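Putative fimbrial associated sortase-like protein (Corynebacterium diphtheriae, PDB 6BWE) probably catalyses the covalent joining of pilin subunits into pili on the bacterial surface, as a class C sortase acting through a cysteine acyl-enzyme. Local coordinates at residues R35-S40 with Y61-Q66; Q66-Q71 with T151-T156; I81-I86 with E140-H145. The protein carries 2 engineered substitutions. All blocks are in the same frame, centred on the assembly; numbering follows the deposited sequence. Where two conformers were deposited one is given.

Contact 1 of 3, residues R35-S40 with Y61-Q66; sequences RQYNTS and YLDYLQ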
loop_
_atom_site.group_PDB
_atom_site.type_symbol
_atom_site.label_atom_id
_atom_site.label_comp_id
_atom_site.label_asym_id
_atom_site.label_seq_id
_atom_site.Cartn_x
_atom_site.Cartn_y
_atom_site.Cartn_z
ATOM N N ARG A 35 -5.384 -13.499 5.853
ATOM C CA ARG A 35 -5.192 -13.662 4.398
ATOM C C ARG A 35 -6.105 -12.729 3.585
ATOM O O ARG A 35 -5.663 -12.134 2.609
ATOM C CB ARG A 35 -5.447 -15.094 3.951
ATOM C CG ARG A 35 -4.418 -16.078 4.404
ATOM C CD ARG A 35 -4.793 -17.494 3.964
ATOM N NE ARG A 35 -4.028 -18.412 4.794
ATOM C CZ ARG A 35 -4.514 -19.285 5.682
ATOM N NH1 ARG A 35 -5.821 -19.450 5.874
ATOM N NH2 ARG A 35 -3.649 -20.020 6.369
ATOM N N GLN A 36 -7.358 -12.594 3.996
ATOM C CA GLN A 36 -8.274 -11.626 3.376
ATOM C C GLN A 36 -7.746 -10.164 3.516
ATOM O O GLN A 36 -7.734 -9.382 2.530
ATOM C CB GLN A 36 -9.668 -11.741 3.991
ATOM C CG GLN A 36 -10.644 -10.700 3.446
ATOM C CD GLN A 36 -12.063 -10.849 3.927
ATOM O OE1 GLN A 36 -12.993 -11.114 3.142
ATOM N NE2 GLN A 36 -12.257 -10.634 5.196
ATOM N N TYR A 37 -7.305 -9.808 4.722
ATOM C CA TYR A 37 -6.689 -8.505 4.968
ATOM C C TYR A 37 -5.532 -8.288 3.973
ATOM O O TYR A 37 -5.461 -7.247 3.298
ATOM C CB TYR A 37 -6.216 -8.343 6.428
ATOM C CG TYR A 37 -5.382 -7.106 6.621
ATOM C CD1 TYR A 37 -5.956 -5.896 6.912
ATOM C CD2 TYR A 37 -4.006 -7.141 6.389
ATOM C CE1 TYR A 37 -5.197 -4.742 7.010
ATOM C CE2 TYR A 37 -3.234 -5.996 6.482
ATOM C CZ TYR A 37 -3.813 -4.804 6.787
ATOM O OH TYR A 37 -3.017 -3.679 6.883
ATOM N N ASN A 38 -4.674 -9.294 3.856
ATOM C CA ASN A 38 -3.537 -9.196 2.944
ATOM C C ASN A 38 -3.872 -8.901 1.478
ATOM O O ASN A 38 -3.067 -8.245 0.790
ATOM C CB ASN A 38 -2.670 -10.432 3.011
ATOM C CG ASN A 38 -1.810 -10.455 4.253
ATOM O OD1 ASN A 38 -1.723 -9.456 5.002
ATOM N ND2 ASN A 38 -1.178 -11.606 4.506
ATOM N N THR A 39 -5.043 -9.320 1.011
ATOM C CA THR A 39 -5.453 -8.995 -0.370
ATOM C C THR A 39 -5.590 -7.507 -0.585
ATOM O O THR A 39 -5.509 -7.039 -1.732
ATOM C CB THR A 39 -6.761 -9.670 -0.794
ATOM O OG1 THR A 39 -7.865 -9.124 -0.061
ATOM C CG2 THR A 39 -6.690 -11.175 -0.644
ATOM N N SER A 40 -5.825 -6.773 0.498
ATOM C CA SER A 40 -5.986 -5.307 0.461
ATOM C C SER A 40 -4.656 -4.540 0.463
ATOM O O SER A 40 -4.650 -3.330 0.258
ATOM C CB SER A 40 -6.838 -4.849 1.670
ATOM O OG SER A 40 -6.061 -4.793 2.879
ATOM N N TYR A 61 -6.320 1.153 9.346
ATOM C CA TYR A 61 -5.403 0.892 10.456
ATOM C C TYR A 61 -6.132 0.164 11.604
ATOM O O TYR A 61 -5.610 -0.787 12.183
ATOM C CB TYR A 61 -4.663 2.140 10.945
ATOM C CG TYR A 61 -3.411 1.783 11.697
ATOM C CD1 TYR A 61 -3.440 1.566 13.086
ATOM C CD2 TYR A 61 -2.196 1.615 11.040
ATOM C CE1 TYR A 61 -2.308 1.226 13.782
ATOM C CE2 TYR A 61 -1.050 1.282 11.746
ATOM C CZ TYR A 61 -1.120 1.081 13.117
ATOM O OH TYR A 61 0.016 0.770 13.837
ATOM N N LEU A 62 -7.370 0.562 11.847
ATOM C CA LEU A 62 -8.213 -0.105 12.854
ATOM C C LEU A 62 -8.457 -1.564 12.498
ATOM O O LEU A 62 -8.431 -2.435 13.380
ATOM C CB LEU A 62 -9.567 0.606 13.014
ATOM C CG LEU A 62 -9.432 1.943 13.716
ATOM C CD1 LEU A 62 -10.761 2.696 13.629
ATOM C CD2 LEU A 62 -8.924 1.762 15.165
ATOM N N ASP A 63 -8.699 -1.834 11.217
ATOM C CA ASP A 63 -8.862 -3.207 10.775
ATOM C C ASP A 63 -7.588 -4.034 10.913
ATOM O O ASP A 63 -7.635 -5.174 11.389
ATOM C CB ASP A 63 -9.359 -3.272 9.338
ATOM C CG ASP A 63 -9.820 -4.647 8.967
ATOM O OD1 ASP A 63 -10.941 -5.052 9.397
ATOM O OD2 ASP A 63 -9.064 -5.350 8.265
ATOM N N TYR A 64 -6.464 -3.437 10.535
ATOM C CA TYR A 64 -5.141 -4.019 10.780
ATOM C C TYR A 64 -4.952 -4.494 12.226
ATOM O O TYR A 64 -4.531 -5.614 12.472
ATOM C CB TYR A 64 -4.090 -2.996 10.424
ATOM C CG TYR A 64 -2.690 -3.300 10.773
ATOM C CD1 TYR A 64 -1.980 -4.322 10.119
ATOM C CD2 TYR A 64 -1.999 -2.478 11.660
ATOM C CE1 TYR A 64 -0.632 -4.521 10.405
ATOM C CE2 TYR A 64 -0.683 -2.657 11.948
ATOM C CZ TYR A 64 -0.002 -3.699 11.364
ATOM O OH TYR A 64 1.344 -3.839 11.654
ATOM N N LEU A 65 -5.302 -3.622 13.160
ATOM C CA LEU A 65 -5.124 -3.910 14.571
ATOM C C LEU A 65 -6.025 -5.022 15.080
ATOM O O LEU A 65 -5.641 -5.707 16.023
ATOM C CB LEU A 65 -5.342 -2.638 15.383
ATOM C CG LEU A 65 -4.281 -1.557 15.213
ATOM C CD1 LEU A 65 -4.665 -0.364 16.071
ATOM C CD2 LEU A 65 -2.863 -2.015 15.514
ATOM N N GLN A 66 -7.185 -5.218 14.459
ATOM C CA GLN A 66 -8.042 -6.363 14.773
ATOM C C GLN A 66 -7.482 -7.700 14.258
ATOM O O GLN A 66 -7.904 -8.769 14.716
ATOM C CB GLN A 66 -9.438 -6.133 14.186
ATOM C CG GLN A 66 -10.131 -4.920 14.742
ATOM C CD GLN A 66 -11.495 -4.759 14.093
ATOM O OE1 GLN A 66 -12.328 -5.662 14.182
ATOM N NE2 GLN A 66 -11.712 -3.651 13.408
#

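Contact 2 of 3, residues Q66-Q71 with T151-T156; sequences QQLNPQ and TVQGET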
loop_
_atom_site.group_PDB
_atom_site.type_symbol
_atom_site.label_atom_id
_atom_site.label_comp_id
_atom_site.label_asym_id
_atom_site.label_seq_id
_atom_site.Cartn_x
_atom_site.Cartn_y
_atom_site.Cartn_z
ATOM N N GLN A 66 -7.185 -5.218 14.459
ATOM C CA GLN A 66 -8.042 -6.363 14.773
ATOM C C GLN A 66 -7.482 -7.700 14.258
ATOM O O GLN A 66 -7.904 -8.769 14.716
ATOM C CB GLN A 66 -9.438 -6.133 14.186
ATOM C CG GLN A 66 -10.131 -4.920 14.742
ATOM C CD GLN A 66 -11.495 -4.759 14.093
ATOM O OE1 GLN A 66 -12.328 -5.662 14.182
ATOM N NE2 GLN A 66 -11.712 -3.651 13.408
ATOM N N GLN A 67 -6.543 -7.667 13.301
ATOM C CA GLN A 67 -6.068 -8.925 12.709
ATOM C C GLN A 67 -5.076 -9.576 13.669
ATOM O O GLN A 67 -4.345 -8.885 14.385
ATOM C CB GLN A 67 -5.426 -8.725 11.364
ATOM C CG GLN A 67 -6.337 -8.041 10.332
ATOM C CD GLN A 67 -7.618 -8.809 10.047
ATOM O OE1 GLN A 67 -7.644 -10.054 10.100
ATOM N NE2 GLN A 67 -8.688 -8.077 9.670
ATOM N N LEU A 68 -5.049 -10.896 13.637
ATOM C CA LEU A 68 -4.216 -11.709 14.489
ATOM C C LEU A 68 -4.413 -11.381 15.972
ATOM O O LEU A 68 -3.464 -11.431 16.752
ATOM C CB LEU A 68 -2.748 -11.630 14.063
ATOM C CG LEU A 68 -2.461 -12.004 12.601
ATOM C CD1 LEU A 68 -1.011 -11.785 12.282
ATOM C CD2 LEU A 68 -2.846 -13.433 12.322
ATOM N N ASN A 69 -5.648 -11.086 16.353
ATOM C CA ASN A 69 -5.951 -10.608 17.712
ATOM C C ASN A 69 -7.379 -10.964 18.102
ATOM O O ASN A 69 -8.198 -10.081 18.427
ATOM C CB ASN A 69 -5.724 -9.118 17.720
ATOM C CG ASN A 69 -5.936 -8.457 19.061
ATOM O OD1 ASN A 69 -5.880 -9.091 20.119
ATOM N ND2 ASN A 69 -6.137 -7.122 19.012
ATOM N N PRO A 70 -7.703 -12.261 18.094
ATOM C CA PRO A 70 -9.068 -12.672 18.428
ATOM C C PRO A 70 -9.381 -12.421 19.907
ATOM O O PRO A 70 -10.512 -12.242 20.260
ATOM C CB PRO A 70 -9.046 -14.192 18.163
ATOM C CG PRO A 70 -7.643 -14.560 18.401
ATOM C CD PRO A 70 -6.881 -13.419 17.760
ATOM N N GLN A 71 -8.359 -12.390 20.739
ATOM C CA GLN A 71 -8.505 -12.042 22.134
ATOM C C GLN A 71 -8.815 -10.530 22.310
ATOM O O GLN A 71 -9.131 -10.128 23.405
ATOM C CB GLN A 71 -7.277 -12.529 22.947
ATOM C CG GLN A 71 -5.909 -11.847 22.676
ATOM C CD GLN A 71 -5.138 -12.332 21.442
ATOM O OE1 GLN A 71 -5.711 -12.871 20.486
ATOM N NE2 GLN A 71 -3.823 -12.131 21.463
ATOM N N THR A 151 5.918 -18.395 13.749
ATOM C CA THR A 151 4.790 -19.081 14.338
ATOM C C THR A 151 3.652 -18.093 14.496
ATOM O O THR A 151 3.826 -17.041 15.083
ATOM C CB THR A 151 5.162 -19.733 15.663
ATOM O OG1 THR A 151 6.273 -20.633 15.447
ATOM C CG2 THR A 151 4.016 -20.534 16.216
ATOM N N VAL A 152 2.487 -18.458 13.968
ATOM C CA VAL A 152 1.335 -17.554 13.969
ATOM C C VAL A 152 0.076 -18.406 14.070
ATOM O O VAL A 152 -0.089 -19.386 13.325
ATOM C CB VAL A 152 1.366 -16.597 12.737
ATOM C CG1 VAL A 152 1.474 -17.357 11.416
ATOM C CG2 VAL A 152 0.193 -15.655 12.734
ATOM N N GLN A 153 -0.778 -18.080 15.031
ATOM C CA GLN A 153 -2.004 -18.846 15.306
ATOM C C GLN A 153 -1.795 -20.357 15.302
ATOM O O GLN A 153 -2.576 -21.100 14.721
ATOM C CB GLN A 153 -3.067 -18.460 14.294
ATOM C CG GLN A 153 -3.447 -16.983 14.412
ATOM C CD GLN A 153 -4.166 -16.667 15.701
ATOM O OE1 GLN A 153 -5.203 -17.242 15.978
ATOM N NE2 GLN A 153 -3.646 -15.698 16.474
ATOM N N GLY A 154 -0.718 -20.787 15.934
ATOM C CA GLY A 154 -0.428 -22.206 16.090
ATOM C C GLY A 154 0.338 -22.847 14.940
ATOM O O GLY A 154 0.794 -23.980 15.061
ATOM N N GLU A 155 0.465 -22.169 13.817
ATOM C CA GLU A 155 1.062 -22.783 12.632
ATOM C C GLU A 155 2.494 -22.252 12.515
ATOM O O GLU A 155 2.755 -21.128 12.930
ATOM C CB GLU A 155 0.170 -22.455 11.434
ATOM C CG GLU A 155 0.804 -21.808 10.239
ATOM C CD GLU A 155 -0.238 -21.367 9.237
ATOM O OE1 GLU A 155 -0.227 -20.165 8.857
ATOM O OE2 GLU A 155 -1.088 -22.206 8.868
ATOM N N THR A 156 3.405 -23.036 11.941
ATOM C CA THR A 156 4.753 -22.581 11.757
ATOM C C THR A 156 5.077 -22.537 10.258
ATOM O O THR A 156 4.818 -23.490 9.526
ATOM C CB THR A 156 5.745 -23.431 12.548
ATOM O OG1 THR A 156 5.442 -23.279 13.932
ATOM C CG2 THR A 156 7.186 -22.934 12.335
HETATM O O HOH W 1 -4.346 -15.242 19.405
#

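Contact 3 of 3, residues I81-I86 with E140-H145; sequences ISIPTI and EDVKEH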
loop_
_atom_site.group_PDB
_atom_site.type_symbol
_atom_site.label_atom_id
_atom_site.label_comp_id
_atom_site.label_asym_id
_atom_site.label_seq_id
_atom_site.Cartn_x
_atom_site.Cartn_y
_atom_site.Cartn_z
ATOM N N ILE A 81 9.063 -15.184 15.955
ATOM C CA ILE A 81 10.057 -15.541 14.984
ATOM C C ILE A 81 11.191 -16.241 15.694
ATOM O O ILE A 81 11.547 -15.861 16.789
ATOM C CB ILE A 81 10.510 -14.313 14.171
ATOM C CG1 ILE A 81 11.409 -14.715 13.011
ATOM C CG2 ILE A 81 11.247 -13.301 15.019
ATOM C CD1 ILE A 81 11.469 -13.668 11.906
ATOM N N SER A 82 11.711 -17.284 15.056
ATOM C CA SER A 82 12.924 -17.978 15.487
ATOM C C SER A 82 13.956 -17.960 14.366
ATOM O O SER A 82 13.633 -18.295 13.238
ATOM C CB SER A 82 12.601 -19.425 15.831
ATOM O OG SER A 82 13.771 -20.106 16.208
ATOM N N ILE A 83 15.192 -17.571 14.700
ATOM C CA ILE A 83 16.320 -17.503 13.789
ATOM C C ILE A 83 17.466 -18.243 14.508
ATOM O O ILE A 83 18.302 -17.624 15.152
ATOM C CB ILE A 83 16.725 -16.070 13.403
ATOM C CG1 ILE A 83 15.495 -15.249 12.936
ATOM C CG2 ILE A 83 17.711 -16.127 12.261
ATOM C CD1 ILE A 83 15.764 -13.766 12.829
ATOM N N PRO A 84 17.464 -19.579 14.445
ATOM C CA PRO A 84 18.395 -20.330 15.295
ATOM C C PRO A 84 19.864 -20.058 15.051
ATOM O O PRO A 84 20.662 -20.122 16.024
ATOM C CB PRO A 84 18.092 -21.807 14.987
ATOM C CG PRO A 84 17.114 -21.805 13.895
ATOM C CD PRO A 84 16.471 -20.453 13.821
ATOM N N THR A 85 20.252 -19.701 13.831
ATOM C CA THR A 85 21.678 -19.445 13.609
ATOM C C THR A 85 22.243 -18.264 14.393
ATOM O O THR A 85 23.465 -18.147 14.540
ATOM C CB THR A 85 22.037 -19.291 12.121
ATOM O OG1 THR A 85 21.266 -18.238 11.513
ATOM C CG2 THR A 85 21.812 -20.604 11.408
ATOM N N ILE A 86 21.380 -17.350 14.851
ATOM C CA ILE A 86 21.804 -16.271 15.737
ATOM C C ILE A 86 21.100 -16.374 17.094
ATOM O O ILE A 86 21.120 -15.423 17.866
ATOM C CB ILE A 86 21.587 -14.867 15.113
ATOM C CG1 ILE A 86 20.107 -14.663 14.768
ATOM C CG2 ILE A 86 22.453 -14.685 13.880
ATOM C CD1 ILE A 86 19.750 -13.237 14.453
ATOM N N GLU A 140 22.952 -9.073 11.397
ATOM C CA GLU A 140 24.108 -9.077 10.516
ATOM C C GLU A 140 24.891 -10.394 10.389
ATOM O O GLU A 140 25.676 -10.518 9.452
ATOM C CB GLU A 140 25.078 -7.976 10.936
ATOM C CG GLU A 140 25.813 -8.286 12.245
ATOM C CD GLU A 140 26.494 -7.082 12.842
ATOM O OE1 GLU A 140 26.630 -6.047 12.157
ATOM O OE2 GLU A 140 26.945 -7.196 14.006
ATOM N N ASP A 141 24.693 -11.345 11.310
ATOM C CA ASP A 141 25.390 -12.635 11.293
ATOM C C ASP A 141 24.580 -13.753 10.633
ATOM O O ASP A 141 25.055 -14.870 10.506
ATOM C CB ASP A 141 25.765 -13.059 12.730
ATOM C CG ASP A 141 26.767 -12.109 13.392
ATOM O OD1 ASP A 141 27.462 -11.363 12.650
ATOM O OD2 ASP A 141 26.867 -12.105 14.660
ATOM N N VAL A 142 23.361 -13.440 10.203
ATOM C CA VAL A 142 22.548 -14.352 9.456
ATOM C C VAL A 142 23.180 -14.457 8.045
ATOM O O VAL A 142 23.562 -13.458 7.448
ATOM C CB VAL A 142 21.092 -13.850 9.335
ATOM C CG1 VAL A 142 20.278 -14.760 8.461
ATOM C CG2 VAL A 142 20.445 -13.714 10.710
ATOM N N LYS A 143 23.299 -15.683 7.566
ATOM C CA LYS A 143 23.829 -15.962 6.234
ATOM C C LYS A 143 22.777 -16.516 5.258
ATOM O O LYS A 143 21.713 -17.011 5.662
ATOM C CB LYS A 143 24.957 -16.985 6.365
ATOM C CG LYS A 143 26.174 -16.465 7.126
ATOM C CD LYS A 143 27.010 -17.635 7.645
ATOM C CE LYS A 143 28.492 -17.492 7.366
ATOM N NZ LYS A 143 29.134 -16.281 7.933
ATOM N N GLU A 144 23.127 -16.450 3.970
ATOM C CA GLU A 144 22.376 -17.056 2.887
ATOM C C GLU A 144 22.071 -18.516 3.238
ATOM O O GLU A 144 22.918 -19.232 3.814
ATOM C CB GLU A 144 23.177 -17.018 1.571
ATOM C CG GLU A 144 23.498 -15.631 1.002
ATOM C CD GLU A 144 22.260 -14.838 0.582
ATOM O OE1 GLU A 144 21.173 -15.445 0.515
ATOM O OE2 GLU A 144 22.356 -13.602 0.333
ATOM N N HIS A 145 20.840 -18.915 2.931
ATOM C CA HIS A 145 20.288 -20.245 3.246
ATOM C C HIS A 145 19.913 -20.501 4.705
ATOM O O HIS A 145 19.343 -21.553 4.981
ATOM C CB HIS A 145 21.171 -21.411 2.746
ATOM C CG HIS A 145 21.673 -21.221 1.357
ATOM N ND1 HIS A 145 20.851 -21.282 0.254
ATOM C CD2 HIS A 145 22.915 -20.955 0.884
ATOM C CE1 HIS A 145 21.560 -21.045 -0.836
ATOM N NE2 HIS A 145 22.814 -20.845 -0.480
#

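Contact 1 of 3, residues R35-S40 with Y61-Q66
The carbonyl O of Tyr37 takes two donors from Ser40, three residues on: its backbone N at 2.9 Å and its OG at 2.6 Å, the hydroxyl lying in the carbonyl plane. Ser40 OG also lies over one face of the Tyr37 ring, offset toward its rim, so this serine grips the tyrosine's carbonyl and also borders its ring. The ring itself makes the contact with 61-66. Its CG is trans to the backbone N (chi1 170°), which sends the phenol across to helix 59-66. There CD1 meets Asp63 OD2 at 3.4 Å, the carboxylate oxygen lying at the ring edge near its plane, while Gln67 NE2 hydrogen-bonds that same oxygen. Further out, Tyr37 OH comes within 3.5 Å of Tyr64 CD1. The two rings are inclined by 38° with centroids 6.0 Å apart. Tyr64 leads on toward the sortase sheet: its OH bonds to His107 and to the backbone N of Gly95, and its ring meets His94 edge-to-face. Pro60 of the second subunit packs on Tyr37 and Asp63, placing this junction of helices 24-39 and 59-66 between the ends of strands 88-94 and 105-107 and the second subunit.

Contact 2 of 3, residues Q66-Q71 with T151-T156
Leu68 and Val152 form the tight part of this contact, crossing at about a right angle with Leu68 CD2 3.8 Å from Val152 CG2. The other leucine methyl, CD1, lies 4.1 Å from the same CG2, so the fork of Leu68 straddles one branch of the valine. Both residues are buried, and strand 77-83 extends the apolar patch, Ile78 touching Leu68 and Ala79 touching Val152. Each partner stands on a turn. Gln66 to Asn69 make a type II turn just after helix 59-66, with Leu68 in its third position. Val152 to Glu155 make the type I' turn of a two-residue beta hairpin, closed by Val152 N to Glu155 O and Glu155 N to Val152 O, both 2.9 Å; Gly154 takes a backbone conformation there that favours glycine.

Gln153, at the tip of that hairpin, buries more surface but touches the loop at longer range. Its chain bends at chi2 (-68°), turning the amide toward the 66-71 loop while CG stays 4.2 Å from Leu68 CD2. The amide NE2 reaches only van der Waals range of Pro70 CD, also 4.2 Å. On the looser, solvent side Gln153 NE2 donates to a water at 3.0 Å, and that water donates to Gln71 OE1 at 2.9 Å, joining the hairpin tip to an exposed side chain. Helix 24-39 borders the contact, with Arg27 and Val30 against Gln153 and Val30 against Pro70.

Two kinds of chemistry therefore share the join between the loop and the hairpin of strands 147-152 and 155-167. Its buried side relies on methyl packing; at its exposed side one water supplies a partner to NE2 of Gln153 and OE1 of Gln71, which do not meet directly, and the two segments share no direct polar bond.

Contact 3 of 3, residues I81-I86 with E140-H145
Two first torsions turn methyl groups of Val142 and Ile86 onto one another. In Val142, CG1 is trans to the backbone N (chi1 176°), which leaves CG2 facing the 81-86 segment; in Ile86, chi1 of 59° tucks CG1 between the backbone N and the carbonyl carbon and swings CG2 to the far side from that carbon. Val142 CG2 consequently meets both branches of the isoleucine, with Ile86 CD1 at 3.8 Å and Ile86 CG2 at 3.9 Å. Ile83 supplies a third neighbour: its CG2 lies 4.0 Å from the same valine methyl, and these two side chains run nearly perpendicular. One branch of Val142 thus fits against two isoleucines three residues apart.

The two isoleucines come to the same side as the chain leaves strand 77-83, where Ile86 N bonds to Ile83 O at 3.1 Å and a short 3-10 turn through Pro84 and Thr85 brings both side chains round toward the loop. In the sortase beta-barrel fold this turn connects strand 77-83 to its antiparallel neighbour 88-94, while residues 140-145 lead into strand 147-152, which pairs with 77-83 on its other side. Leu186 of strand 183-187 and Phe136 also touch Ile83, and Val161 of strand 155-167 touches Val142, continuing the apolar cluster into the sheet.

Toward solvent the contact thins out. Asp141, an exposed residue, meets Ile86 through its CB alone, 3.9 Å from Ile86 CG2. A polar link runs beside the methyl cluster: Asp146 OD2 accepts from the backbone N of Lys143 and is hydrogen-bonded to Thr85 OG1, so a single carboxylate oxygen ties the turn to the loop.

Overall arrangement
Contacts 1 and 2 are neighbours, with centres about 13 Å apart; they share Gln66 and touch where Tyr37 CB lies 3.9 Å from Gln67 CD. Contact 1 joins helices 24-39 and 59-66, and contact 2 joins the loop after the second to a hairpin of the sheet. Contact 3 lies about 28 Å from contact 1, between centres, on the other side of the chain's centre, and about 23 Å from contact 2. Contact 2 lies on strand 147-152 and contact 3 on strand 77-83, neighbours in the sheet. Along the chain contact 1 closes first, and contact 3 is nested within the loop closed by contact 2. The N-terminal helical part is thus joined to the barrel well away from the predicted catalytic residues His127 and Cys189.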